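Local coordinates for regulator of nonsense transcripts 2 (PDB 4CEK), which takes part in nonsense-mediated mRNA decay as the factor UPF2, the crystallised piece being the second of its three MIF4G domains, at residues V129-D135 / F171-L175; A138-C142 / T178-M183; F245-E251 / M288-Y294; L194-F198 / T216-I220. All blocks are in the same frame, centred on the assembly; numbering follows the deposited sequence.

Contact 1 (V129-D135 / F171-L175); sequences VNRDLID and FYARL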
loop_
_atom_site.group_PDB
_atom_site.type_symbol
_atom_site.label_atom_id
_atom_site.label_comp_id
_atom_site.label_asym_id
_atom_site.label_seq_id
_atom_site.Cartn_x
_atom_site.Cartn_y
_atom_site.Cartn_z
ATOM N N VAL A 129 -14.135 0.868 -8.151
ATOM C CA VAL A 129 -13.275 1.989 -8.520
ATOM C C VAL A 129 -13.779 3.388 -8.060
ATOM O O VAL A 129 -13.300 4.387 -8.561
ATOM C CB VAL A 129 -12.968 1.975 -10.048
ATOM C CG1 VAL A 129 -12.170 0.743 -10.413
ATOM C CG2 VAL A 129 -14.245 2.002 -10.881
ATOM N N ASN A 130 -14.684 3.488 -7.087
ATOM C CA ASN A 130 -14.897 4.810 -6.412
ATOM C C ASN A 130 -15.173 4.688 -4.916
ATOM O O ASN A 130 -15.340 3.596 -4.404
ATOM C CB ASN A 130 -15.976 5.684 -7.093
ATOM C CG ASN A 130 -17.411 5.116 -6.980
ATOM O OD1 ASN A 130 -17.673 4.056 -6.409
ATOM N ND2 ASN A 130 -18.344 5.847 -7.540
ATOM N N ARG A 131 -15.168 5.824 -4.235
ATOM C CA ARG A 131 -15.342 5.915 -2.801
ATOM C C ARG A 131 -16.630 5.238 -2.307
ATOM O O ARG A 131 -16.614 4.484 -1.338
ATOM C CB ARG A 131 -15.339 7.397 -2.423
ATOM C CG ARG A 131 -15.365 7.700 -0.938
ATOM C CD ARG A 131 -15.875 9.113 -0.669
ATOM N NE ARG A 131 -15.746 9.485 0.743
ATOM C CZ ARG A 131 -16.123 10.654 1.258
ATOM N NH1 ARG A 131 -16.670 11.595 0.477
ATOM N NH2 ARG A 131 -15.947 10.883 2.564
ATOM N N ASP A 132 -17.748 5.489 -2.981
ATOM C CA ASP A 132 -19.020 4.876 -2.584
ATOM C C ASP A 132 -19.007 3.371 -2.812
ATOM O O ASP A 132 -19.399 2.608 -1.920
ATOM C CB ASP A 132 -20.216 5.537 -3.304
ATOM C CG ASP A 132 -20.367 7.024 -2.952
ATOM O OD1 ASP A 132 -20.061 7.442 -1.807
ATOM O OD2 ASP A 132 -20.790 7.788 -3.836
ATOM N N LEU A 133 -18.569 2.924 -3.985
ATOM C CA LEU A 133 -18.480 1.468 -4.224
ATOM C C LEU A 133 -17.609 0.720 -3.169
ATOM O O LEU A 133 -17.955 -0.380 -2.769
ATOM C CB LEU A 133 -17.945 1.144 -5.625
ATOM C CG LEU A 133 -18.844 1.108 -6.883
ATOM C CD1 LEU A 133 -17.938 0.804 -8.087
ATOM C CD2 LEU A 133 -19.987 0.072 -6.807
ATOM N N ILE A 134 -16.484 1.297 -2.735
ATOM C CA ILE A 134 -15.533 0.540 -1.884
ATOM C C ILE A 134 -16.055 0.513 -0.442
ATOM O O ILE A 134 -15.898 -0.489 0.245
ATOM C CB ILE A 134 -14.051 1.053 -1.987
ATOM C CG1 ILE A 134 -13.045 -0.031 -1.567
ATOM C CG2 ILE A 134 -13.833 2.285 -1.132
ATOM C CD1 ILE A 134 -12.897 -1.191 -2.540
ATOM N N ASP A 135 -16.702 1.595 -0.009
ATOM C CA ASP A 135 -17.396 1.624 1.289
ATOM C C ASP A 135 -18.546 0.595 1.353
ATOM O O ASP A 135 -18.728 -0.071 2.367
ATOM C CB ASP A 135 -17.909 3.042 1.601
ATOM C CG ASP A 135 -16.760 4.042 1.958
ATOM O OD1 ASP A 135 -15.595 3.610 2.047
ATOM O OD2 ASP A 135 -17.023 5.259 2.162
ATOM N N PHE A 171 -8.207 2.527 -3.161
ATOM C CA PHE A 171 -9.510 2.007 -2.732
ATOM C C PHE A 171 -9.260 0.802 -1.800
ATOM O O PHE A 171 -9.804 0.736 -0.663
ATOM C CB PHE A 171 -10.382 1.714 -3.965
ATOM C CG PHE A 171 -10.596 2.947 -4.834
ATOM C CD1 PHE A 171 -11.303 4.045 -4.349
ATOM C CD2 PHE A 171 -10.023 3.039 -6.111
ATOM C CE1 PHE A 171 -11.439 5.214 -5.115
ATOM C CE2 PHE A 171 -10.161 4.200 -6.885
ATOM C CZ PHE A 171 -10.874 5.278 -6.391
ATOM N N TYR A 172 -8.382 -0.096 -2.251
ATOM C CA TYR A 172 -7.947 -1.197 -1.430
ATOM C C TYR A 172 -7.407 -0.760 -0.075
ATOM O O TYR A 172 -7.753 -1.350 0.942
ATOM C CB TYR A 172 -6.964 -2.048 -2.181
ATOM C CG TYR A 172 -7.622 -2.923 -3.218
ATOM C CD1 TYR A 172 -8.952 -2.713 -3.636
ATOM C CD2 TYR A 172 -6.918 -3.965 -3.793
ATOM C CE1 TYR A 172 -9.546 -3.543 -4.586
ATOM C CE2 TYR A 172 -7.491 -4.790 -4.738
ATOM C CZ TYR A 172 -8.802 -4.592 -5.136
ATOM O OH TYR A 172 -9.331 -5.454 -6.091
ATOM N N ALA A 173 -6.639 0.310 -0.029
ATOM C CA ALA A 173 -6.232 0.852 1.257
ATOM C C ALA A 173 -7.416 1.380 2.073
ATOM O O ALA A 173 -7.421 1.282 3.304
ATOM C CB ALA A 173 -5.174 1.943 1.089
ATOM N N ARG A 174 -8.380 2.022 1.418
ATOM C CA ARG A 174 -9.558 2.551 2.137
ATOM C C ARG A 174 -10.362 1.410 2.800
ATOM O O ARG A 174 -10.746 1.512 3.959
ATOM C CB ARG A 174 -10.484 3.360 1.216
ATOM C CG ARG A 174 -11.332 4.380 1.983
ATOM C CD ARG A 174 -12.204 5.204 1.060
ATOM N NE ARG A 174 -13.485 5.590 1.671
ATOM C CZ ARG A 174 -13.713 6.676 2.408
ATOM N NH1 ARG A 174 -12.754 7.552 2.660
ATOM N NH2 ARG A 174 -14.928 6.899 2.901
ATOM N N LEU A 175 -10.594 0.342 2.047
ATOM C CA LEU A 175 -11.240 -0.872 2.550
ATOM C C LEU A 175 -10.568 -1.318 3.845
ATOM O O LEU A 175 -11.214 -1.385 4.888
ATOM C CB LEU A 175 -11.147 -2.005 1.507
ATOM C CG LEU A 175 -11.983 -3.272 1.772
ATOM C CD1 LEU A 175 -13.464 -2.930 1.986
ATOM C CD2 LEU A 175 -11.817 -4.212 0.598
#
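Ile134 drops as a knob into a hole formed by Phe171, Tyr172, Arg174 and Leu175: its CG1 lies 4.0 Å from Phe171 CB and 4.1 Å from Leu175 CB, and its CG2 4.0 Å from Arg174 CD. The Phe171 ring reaches past it to the start of the helix, where one face covers the Val129-Asn130 peptide and Phe171 CZ comes within 3.4 Å of Val129 O. Asn130 is the N-cap, its OD1 accepting from Leu133 N at 2.8 Å. Helices 131-144 and 169-179, whose segments cross at -41° with axes 9.6 Å apart, pack side by side, consistent with equivalent positions in successive helical hairpins of a MIF4G domain. Beyond the apolar knob, Arg174 makes a two-pronged salt bridge to Asp135, NE to OD1 at 2.9 Å and NH2 to OD2 at 2.8 Å. The guanidinium donates to the backbone oxygens of Asn16, Phe17 and Asn20, tying the N-terminal segment to this helix pair. Arg131 NE lies 3.5 Å from Arg174 NH2, two like charges beside the carboxylate.

Contact 2 (A138-C142 / T178-M183); sequences AMDFC and TLHPCM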
loop_
_atom_site.group_PDB
_atom_site.type_symbol
_atom_site.label_atom_id
_atom_site.label_comp_id
_atom_site.label_asym_id
_atom_site.label_seq_id
_atom_site.Cartn_x
_atom_site.Cartn_y
_atom_site.Cartn_z
ATOM N N ALA A 138 -17.130 -2.843 1.954
ATOM C CA ALA A 138 -16.823 -2.974 3.360
ATOM C C ALA A 138 -18.064 -3.332 4.195
ATOM O O ALA A 138 -17.980 -4.163 5.100
ATOM C CB ALA A 138 -16.191 -1.695 3.886
ATOM N N MET A 139 -19.202 -2.699 3.928
ATOM C CA MET A 139 -20.423 -2.999 4.697
ATOM C C MET A 139 -20.876 -4.418 4.390
ATOM O O MET A 139 -21.181 -5.196 5.294
ATOM C CB MET A 139 -21.517 -1.972 4.422
ATOM C CG MET A 139 -21.288 -0.643 5.138
ATOM S SD MET A 139 -22.417 0.741 4.764
ATOM C CE MET A 139 -22.049 1.096 3.051
ATOM N N ASP A 140 -20.852 -4.770 3.111
ATOM C CA ASP A 140 -21.236 -6.104 2.664
ATOM C C ASP A 140 -20.384 -7.192 3.328
ATOM O O ASP A 140 -20.902 -8.198 3.811
ATOM C CB ASP A 140 -21.140 -6.175 1.125
ATOM C CG ASP A 140 -21.623 -7.486 0.552
ATOM O OD1 ASP A 140 -22.322 -8.233 1.274
ATOM O OD2 ASP A 140 -21.319 -7.777 -0.638
ATOM N N PHE A 141 -19.072 -6.996 3.345
ATOM C CA PHE A 141 -18.163 -7.989 3.920
ATOM C C PHE A 141 -18.371 -8.095 5.432
ATOM O O PHE A 141 -18.441 -9.176 5.999
ATOM C CB PHE A 141 -16.704 -7.613 3.626
ATOM C CG PHE A 141 -15.743 -8.654 4.046
ATOM C CD1 PHE A 141 -15.269 -8.669 5.331
ATOM C CD2 PHE A 141 -15.390 -9.678 3.186
ATOM C CE1 PHE A 141 -14.410 -9.679 5.763
ATOM C CE2 PHE A 141 -14.539 -10.693 3.608
ATOM C CZ PHE A 141 -14.039 -10.679 4.906
ATOM N N CYS A 142 -18.472 -6.946 6.071
ATOM C CA CYS A 142 -18.559 -6.866 7.518
ATOM C C CYS A 142 -19.856 -7.512 8.078
ATOM O O CYS A 142 -19.900 -7.937 9.229
ATOM C CB CYS A 142 -18.457 -5.395 7.932
ATOM S SG CYS A 142 -17.842 -5.124 9.591
ATOM N N THR A 178 -10.975 0.980 6.717
ATOM C CA THR A 178 -12.378 1.062 7.122
ATOM C C THR A 178 -12.783 -0.176 7.966
ATOM O O THR A 178 -13.549 -0.071 8.906
ATOM C CB THR A 178 -13.295 1.200 5.892
ATOM O OG1 THR A 178 -12.973 2.412 5.187
ATOM C CG2 THR A 178 -14.733 1.245 6.319
ATOM N N LEU A 179 -12.237 -1.332 7.616
ATOM C CA LEU A 179 -12.425 -2.547 8.363
ATOM C C LEU A 179 -11.662 -2.590 9.693
ATOM O O LEU A 179 -12.086 -3.253 10.633
ATOM C CB LEU A 179 -12.029 -3.745 7.487
ATOM C CG LEU A 179 -12.956 -3.949 6.281
ATOM C CD1 LEU A 179 -12.505 -5.126 5.419
ATOM C CD2 LEU A 179 -14.375 -4.155 6.778
ATOM N N HIS A 180 -10.556 -1.872 9.785
ATOM C CA HIS A 180 -9.596 -2.066 10.882
ATOM C C HIS A 180 -10.155 -1.919 12.277
ATOM O O HIS A 180 -9.787 -2.682 13.178
ATOM C CB HIS A 180 -8.417 -1.111 10.691
ATOM C CG HIS A 180 -7.425 -1.120 11.818
ATOM N ND1 HIS A 180 -6.583 -2.149 12.036
ATOM C CD2 HIS A 180 -7.158 -0.176 12.802
ATOM C CE1 HIS A 180 -5.803 -1.870 13.090
ATOM N NE2 HIS A 180 -6.157 -0.662 13.562
ATOM N N PRO A 181 -11.039 -0.931 12.495
ATOM C CA PRO A 181 -11.561 -0.748 13.848
ATOM C C PRO A 181 -12.434 -1.901 14.387
ATOM O O PRO A 181 -12.683 -1.940 15.590
ATOM C CB PRO A 181 -12.384 0.550 13.723
ATOM C CG PRO A 181 -11.721 1.285 12.593
ATOM C CD PRO A 181 -11.463 0.174 11.613
ATOM N N CYS A 182 -12.877 -2.825 13.538
ATOM C CA CYS A 182 -13.639 -3.958 14.009
ATOM C C CYS A 182 -13.201 -5.327 13.467
ATOM O O CYS A 182 -13.883 -6.312 13.670
ATOM C CB CYS A 182 -15.098 -3.713 13.695
ATOM S SG CYS A 182 -15.439 -3.887 11.958
ATOM N N MET A 183 -12.068 -5.372 12.775
ATOM C CA MET A 183 -11.321 -6.605 12.470
ATOM C C MET A 183 -9.896 -6.166 12.060
ATOM O O MET A 183 -9.475 -6.247 10.898
ATOM C CB MET A 183 -11.970 -7.415 11.354
ATOM C CG MET A 183 -12.174 -6.669 10.053
ATOM S SD MET A 183 -12.894 -7.716 8.786
ATOM C CE MET A 183 -14.587 -7.640 9.426
#
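Helix-to-helix packing in the MIF4G domain continues here, where helix 131-144 meets the C-terminal part of helix 169-179 and the residues up to Met183. Ala138, with its small side chain aimed across, lets the backbones approach to 6.7 Å between its CA and that of Leu179; Ala138 CB touches Thr178 CG2 at 4.1 Å and Leu179 CD2 at 4.2 Å. One turn on, Cys142 CB meets the same Leu179 CD2 at 4.4 Å. Cys182 N donates to Leu179 O at 3.0 Å, and the chain brings two sulfur side chains back to helix 131-144. Met183 SD approaches the edge of the Phe141 ring, 3.9 Å from CE1 and 5.1 Å from the centroid, a Met-aromatic contact, while Met183 CE lies 4.1 Å from Cys142 SG. Leu154 of helix 148-159 touches both Phe141 and Leu179, closing the cluster. Cys142 SG and Cys182 SG are 3.6 Å apart, too far for a disulfide, so van der Waals and sulfur-aromatic contacts hold the segments without a covalent link.

Contact 3 (F245-E251 / M288-Y294); sequences FSHHHIE and MHLDARY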
loop_
_atom_site.group_PDB
_atom_site.type_symbol
_atom_site.label_atom_id
_atom_site.label_comp_id
_atom_site.label_asym_id
_atom_site.label_seq_id
_atom_site.Cartn_x
_atom_site.Cartn_y
_atom_site.Cartn_z
ATOM N N PHE A 245 22.028 3.269 -2.056
ATOM C CA PHE A 245 21.350 4.157 -2.994
ATOM C C PHE A 245 21.731 3.883 -4.452
ATOM O O PHE A 245 22.436 4.658 -5.088
ATOM C CB PHE A 245 21.652 5.608 -2.595
ATOM C CG PHE A 245 20.565 6.581 -2.934
ATOM C CD1 PHE A 245 19.239 6.315 -2.613
ATOM C CD2 PHE A 245 20.873 7.789 -3.539
ATOM C CE1 PHE A 245 18.244 7.225 -2.910
ATOM C CE2 PHE A 245 19.885 8.704 -3.824
ATOM C CZ PHE A 245 18.571 8.425 -3.510
ATOM N N SER A 246 21.194 2.786 -4.971
ATOM C CA SER A 246 21.520 2.225 -6.253
ATOM C C SER A 246 20.320 2.365 -7.170
ATOM O O SER A 246 19.296 2.881 -6.765
ATOM C CB SER A 246 21.760 0.740 -6.049
ATOM O OG SER A 246 20.495 0.094 -5.895
ATOM N N HIS A 247 20.403 1.837 -8.383
ATOM C CA HIS A 247 19.392 2.119 -9.365
ATOM C C HIS A 247 17.987 1.727 -8.981
ATOM O O HIS A 247 17.095 2.574 -9.040
ATOM C CB HIS A 247 19.789 1.558 -10.729
ATOM C CG HIS A 247 20.847 2.390 -11.449
ATOM N ND1 HIS A 247 21.645 3.286 -10.800
ATOM C CD2 HIS A 247 21.247 2.405 -12.788
ATOM C CE1 HIS A 247 22.493 3.850 -11.682
ATOM N NE2 HIS A 247 22.249 3.312 -12.901
ATOM N N HIS A 248 17.744 0.474 -8.599
ATOM C CA HIS A 248 16.370 0.080 -8.252
ATOM C C HIS A 248 15.909 0.738 -6.960
ATOM O O HIS A 248 14.768 1.132 -6.851
ATOM C CB HIS A 248 16.171 -1.444 -8.283
ATOM C CG HIS A 248 15.824 -1.995 -9.680
ATOM N ND1 HIS A 248 15.301 -3.232 -9.876
ATOM C CD2 HIS A 248 15.927 -1.413 -10.957
ATOM C CE1 HIS A 248 15.104 -3.438 -11.201
ATOM N NE2 HIS A 248 15.475 -2.325 -11.857
ATOM N N HIS A 249 16.800 0.955 -6.013
ATOM C CA HIS A 249 16.413 1.552 -4.756
ATOM C C HIS A 249 16.037 3.009 -4.839
ATOM O O HIS A 249 15.231 3.494 -4.005
ATOM C CB HIS A 249 17.502 1.381 -3.714
ATOM C CG HIS A 249 17.797 -0.053 -3.390
ATOM N ND1 HIS A 249 18.765 -0.418 -2.518
ATOM C CD2 HIS A 249 17.216 -1.235 -3.863
ATOM C CE1 HIS A 249 18.810 -1.763 -2.444
ATOM N NE2 HIS A 249 17.852 -2.262 -3.267
ATOM N N ILE A 250 16.652 3.722 -5.790
ATOM C CA ILE A 250 16.394 5.138 -6.039
ATOM C C ILE A 250 14.984 5.241 -6.587
ATOM O O ILE A 250 14.232 6.097 -6.120
ATOM C CB ILE A 250 17.396 5.788 -7.054
ATOM C CG1 ILE A 250 18.811 5.962 -6.467
ATOM C CG2 ILE A 250 16.932 7.166 -7.454
ATOM C CD1 ILE A 250 19.904 6.117 -7.532
ATOM N N GLU A 251 14.598 4.375 -7.536
ATOM C CA GLU A 251 13.242 4.463 -8.095
ATOM C C GLU A 251 12.159 4.105 -7.084
ATOM O O GLU A 251 11.150 4.810 -6.963
ATOM C CB GLU A 251 13.045 3.622 -9.325
ATOM C CG GLU A 251 14.196 3.635 -10.293
ATOM C CD GLU A 251 13.812 3.093 -11.659
ATOM O OE1 GLU A 251 12.659 3.401 -12.113
ATOM O OE2 GLU A 251 14.672 2.368 -12.253
ATOM N N MET A 288 27.562 11.270 -4.960
ATOM C CA MET A 288 27.697 9.834 -5.278
ATOM C C MET A 288 27.765 9.571 -6.799
ATOM O O MET A 288 27.778 8.411 -7.254
ATOM C CB MET A 288 26.474 9.140 -4.682
ATOM C CG MET A 288 26.440 7.632 -4.701
ATOM S SD MET A 288 25.178 7.051 -3.547
ATOM C CE MET A 288 25.409 5.265 -3.683
ATOM N N HIS A 289 27.808 10.657 -7.574
ATOM C CA HIS A 289 27.774 10.603 -9.049
ATOM C C HIS A 289 26.907 9.510 -9.646
ATOM O O HIS A 289 27.387 8.523 -10.232
ATOM C CB HIS A 289 29.196 10.622 -9.632
ATOM C CG HIS A 289 29.695 12.020 -9.933
ATOM N ND1 HIS A 289 29.746 12.518 -11.186
ATOM C CD2 HIS A 289 30.115 13.046 -9.082
ATOM C CE1 HIS A 289 30.202 13.788 -11.145
ATOM N NE2 HIS A 289 30.424 14.111 -9.857
ATOM N N LEU A 290 25.600 9.713 -9.479
ATOM C CA LEU A 290 24.582 8.914 -10.143
ATOM C C LEU A 290 24.568 9.373 -11.586
ATOM O O LEU A 290 24.928 10.534 -11.873
ATOM C CB LEU A 290 23.190 9.169 -9.547
ATOM C CG LEU A 290 23.010 9.228 -8.032
ATOM C CD1 LEU A 290 21.628 9.746 -7.680
ATOM C CD2 LEU A 290 23.233 7.842 -7.443
ATOM N N ASP A 291 24.147 8.497 -12.496
ATOM C CA ASP A 291 23.971 8.952 -13.864
ATOM C C ASP A 291 22.768 9.891 -13.952
ATOM O O ASP A 291 21.884 9.845 -13.111
ATOM C CB ASP A 291 23.911 7.802 -14.877
ATOM C CG ASP A 291 22.751 6.900 -14.673
ATOM O OD1 ASP A 291 21.682 7.180 -15.259
ATOM O OD2 ASP A 291 22.942 5.892 -13.962
ATOM N N ALA A 292 22.796 10.760 -14.956
ATOM C CA ALA A 292 21.851 11.869 -15.141
ATOM C C ALA A 292 20.381 11.522 -14.900
ATOM O O ALA A 292 19.646 12.322 -14.331
ATOM C CB ALA A 292 21.998 12.420 -16.563
ATOM N N ARG A 293 19.953 10.353 -15.358
ATOM C CA ARG A 293 18.542 9.967 -15.262
ATOM C C ARG A 293 18.059 9.897 -13.799
ATOM O O ARG A 293 16.925 10.235 -13.483
ATOM C CB ARG A 293 18.293 8.645 -16.008
ATOM C CG ARG A 293 16.877 8.115 -15.808
ATOM C CD ARG A 293 16.461 7.020 -16.797
ATOM N NE ARG A 293 15.431 6.149 -16.198
ATOM C CZ ARG A 293 15.674 5.058 -15.459
ATOM N NH1 ARG A 293 16.925 4.650 -15.220
ATOM N NH2 ARG A 293 14.656 4.370 -14.951
ATOM N N TYR A 294 18.939 9.483 -12.904
ATOM C CA TYR A 294 18.564 9.303 -11.517
ATOM C C TYR A 294 18.805 10.576 -10.746
ATOM O O TYR A 294 18.172 10.817 -9.723
ATOM C CB TYR A 294 19.350 8.137 -10.894
ATOM C CG TYR A 294 18.937 6.785 -11.416
ATOM C CD1 TYR A 294 17.919 6.079 -10.815
ATOM C CD2 TYR A 294 19.542 6.230 -12.524
ATOM C CE1 TYR A 294 17.517 4.842 -11.282
ATOM C CE2 TYR A 294 19.138 5.000 -13.016
ATOM C CZ TYR A 294 18.133 4.300 -12.370
ATOM O OH TYR A 294 17.726 3.059 -12.827
#
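Glu251 OE2 is the main acceptor of this contact: Tyr294 OH donates to it at 3.2 Å, and Arg293 NH2 adds a long, weak hydrogen bond of 3.4 Å within a salt bridge. Arg293 NH1 in turn gives a weak bond to Tyr294 OH at 3.0 Å, so carboxylate, phenol and guanidinium form a small triangle. The Tyr294 ring lies face to face with that of His247, centroids 4.0 Å apart and planes at 28°, and His247 NE2 lies 2.9 Å from Asp291 OD2. Ser246 and Asp291 are the N-caps of helices 247-266 and 292-305, and a Schellman motif at His289 closes the preceding helix 268-287. Two further histidines have partners outside the two segments: His248 ND1 pairs with Lys213 NZ, and His249 ND1 with Asp244 O. Beneath the polar group, Ile250 CG2 packs on Tyr294 CD1 at 3.7 Å and Ile250 CD1 on Leu290 CD2 at 3.8 Å; Phe245 CB meets Met288 SD at 3.9 Å. Helices 247-266 and 292-305 are thus joined directly at their N-terminal ends, with helix 268-287 between them in the chain, in the last repeats of the MIF4G domain. The Arg293-Glu251 hydrogen bond is long and weak, so the carboxylate is shared with the Tyr294 hydroxyl, above an apolar layer and beside the stacked rings.

Contact 4 (L194-F198 / T216-I220); sequences LRGDF and TVRFI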
loop_
_atom_site.group_PDB
_atom_site.type_symbol
_atom_site.label_atom_id
_atom_site.label_comp_id
_atom_site.label_asym_id
_atom_site.label_seq_id
_atom_site.Cartn_x
_atom_site.Cartn_y
_atom_site.Cartn_z
ATOM N N LEU A 194 3.280 -6.997 3.082
ATOM C CA LEU A 194 3.802 -5.919 2.271
ATOM C C LEU A 194 5.206 -5.607 2.748
ATOM O O LEU A 194 6.106 -5.476 1.931
ATOM C CB LEU A 194 2.888 -4.693 2.339
ATOM C CG LEU A 194 1.632 -4.726 1.459
ATOM C CD1 LEU A 194 0.737 -3.505 1.705
ATOM C CD2 LEU A 194 2.017 -4.776 -0.006
ATOM N N ARG A 195 5.422 -5.561 4.062
ATOM C CA ARG A 195 6.774 -5.442 4.628
ATOM C C ARG A 195 7.762 -6.503 4.154
ATOM O O ARG A 195 8.911 -6.177 3.847
ATOM C CB ARG A 195 6.762 -5.526 6.163
ATOM C CG ARG A 195 6.424 -4.228 6.862
ATOM C CD ARG A 195 6.916 -4.218 8.311
ATOM N NE ARG A 195 6.472 -5.427 9.011
ATOM C CZ ARG A 195 5.283 -5.596 9.579
ATOM N NH1 ARG A 195 4.366 -4.616 9.585
ATOM N NH2 ARG A 195 5.028 -6.763 10.157
ATOM N N GLY A 196 7.351 -7.770 4.187
ATOM C CA GLY A 196 8.216 -8.877 3.762
ATOM C C GLY A 196 8.575 -8.796 2.288
ATOM O O GLY A 196 9.715 -9.008 1.904
ATOM N N ASP A 197 7.622 -8.410 1.460
ATOM C CA ASP A 197 7.880 -8.273 0.016
ATOM C C ASP A 197 8.805 -7.071 -0.246
ATOM O O ASP A 197 9.732 -7.153 -1.076
ATOM C CB ASP A 197 6.564 -8.132 -0.704
ATOM C CG ASP A 197 6.624 -8.584 -2.120
ATOM O OD1 ASP A 197 7.564 -9.279 -2.504
ATOM O OD2 ASP A 197 5.729 -8.194 -2.869
ATOM N N PHE A 198 8.628 -5.992 0.536
ATOM C CA PHE A 198 9.520 -4.857 0.469
ATOM C C PHE A 198 10.956 -5.268 0.758
ATOM O O PHE A 198 11.846 -4.973 -0.032
ATOM C CB PHE A 198 9.076 -3.755 1.426
ATOM C CG PHE A 198 9.965 -2.536 1.406
ATOM C CD1 PHE A 198 9.827 -1.578 0.418
ATOM C CD2 PHE A 198 10.955 -2.369 2.337
ATOM C CE1 PHE A 198 10.628 -0.441 0.402
ATOM C CE2 PHE A 198 11.791 -1.253 2.320
ATOM C CZ PHE A 198 11.612 -0.285 1.344
ATOM N N THR A 216 4.392 -2.664 -4.960
ATOM C CA THR A 216 4.549 -2.894 -3.527
ATOM C C THR A 216 4.711 -1.569 -2.806
ATOM O O THR A 216 4.044 -1.323 -1.814
ATOM C CB THR A 216 5.761 -3.781 -3.199
ATOM O OG1 THR A 216 5.560 -5.097 -3.712
ATOM C CG2 THR A 216 5.966 -3.874 -1.717
ATOM N N VAL A 217 5.603 -0.717 -3.313
ATOM C CA VAL A 217 5.925 0.542 -2.654
ATOM C C VAL A 217 4.754 1.497 -2.722
ATOM O O VAL A 217 4.498 2.188 -1.745
ATOM C CB VAL A 217 7.220 1.187 -3.229
ATOM C CG1 VAL A 217 7.197 2.691 -3.060
ATOM C CG2 VAL A 217 8.451 0.610 -2.554
ATOM N N ARG A 218 4.006 1.519 -3.823
ATOM C CA ARG A 218 2.781 2.353 -3.877
ATOM C C ARG A 218 1.711 1.927 -2.860
ATOM O O ARG A 218 1.081 2.784 -2.229
ATOM C CB ARG A 218 2.149 2.358 -5.276
ATOM C CG ARG A 218 2.943 3.148 -6.313
ATOM C CD ARG A 218 2.160 3.312 -7.600
ATOM N NE ARG A 218 3.033 3.238 -8.773
ATOM C CZ ARG A 218 3.550 4.286 -9.422
ATOM N NH1 ARG A 218 3.296 5.536 -9.023
ATOM N NH2 ARG A 218 4.339 4.079 -10.476
ATOM N N PHE A 219 1.537 0.615 -2.692
ATOM C CA PHE A 219 0.555 0.065 -1.739
ATOM C C PHE A 219 0.945 0.480 -0.329
ATOM O O PHE A 219 0.140 1.030 0.368
ATOM C CB PHE A 219 0.458 -1.469 -1.871
ATOM C CG PHE A 219 -0.918 -2.053 -1.572
ATOM C CD1 PHE A 219 -1.900 -1.334 -0.852
ATOM C CD2 PHE A 219 -1.249 -3.346 -2.035
ATOM C CE1 PHE A 219 -3.147 -1.880 -0.591
ATOM C CE2 PHE A 219 -2.502 -3.902 -1.748
ATOM C CZ PHE A 219 -3.452 -3.167 -1.031
ATOM N N ILE A 220 2.219 0.371 0.029
ATOM C CA ILE A 220 2.676 0.868 1.324
ATOM C C ILE A 220 2.399 2.366 1.498
ATOM O O ILE A 220 2.015 2.862 2.607
ATOM C CB ILE A 220 4.181 0.579 1.538
ATOM C CG1 ILE A 220 4.376 -0.942 1.677
ATOM C CG2 ILE A 220 4.667 1.329 2.756
ATOM C CD1 ILE A 220 5.803 -1.497 1.669
HETATM O O HOH W 1 3.574 -6.714 -3.275
#
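Leu194 opens the contact with the largest covered area in its segment. Its CD1 sits over the face of the Phe219 ring, 4.3 Å from the centroid, a CH-pi contact; its CB lies 4.1 Å from Ile220 CG1 and its CD2 4.4 Å from Thr216 CG2. Arg195 points away and Gly196 takes no part, and the next residue to meet the interface is Asp197, a turn further along. A water donates to Asp197 OD2 at 2.6 Å and hydrogen-bonds Thr216 OG1, also at 2.6 Å; the two side-chain oxygens, Asp197 OD2 and Thr216 OG1, are themselves 3.2 Å apart. Thr216 OG1 is bonded to His201 NE2 as well. Phe198 completes the segment: its CB packs on Ile220 CD1 at 4.0 Å, while Val217 CG2 meets its ring edge at CE1, 3.8 Å away. Helices 185-203 and 210-225 form an antiparallel helical hairpin, the building unit of the MIF4G solenoid; their segments cross at -142° with axes 10.0 Å apart. Neighbouring helices seal it: Phe198 touches Met252, Cys237 and Leu241, and Phe219 touches Tyr172 of helix 169-179. Chemically, a leucine-isoleucine-phenylalanine core holds the hairpin, and the water gives the buried aspartate and threonine a shared polar partner beside it.

How the contacts relate
Contacts 1 and 2 are successive parts of one interface between helices 131-144 and 169-179, touching through Leu175 CD1 and Ala138 CB, 3.5 Å apart; contact 1 adds a strong salt bridge to its apolar knob, whereas contact 2 is apolar and rich in sulfur. Contact 4 lies nearest the middle of the chain, about 6 Å from its centre, and all its touching residues are buried; it meets contact 1 where Tyr172 packs on Phe219. Contact 3, about 35 Å from contact 1 between centres and on the opposite side of the chain's centre, is more exposed and mixes ring stacking with surface charges. Polar chemistry is thus a bridging water in contact 4, charged pairs in contacts 1 and 3.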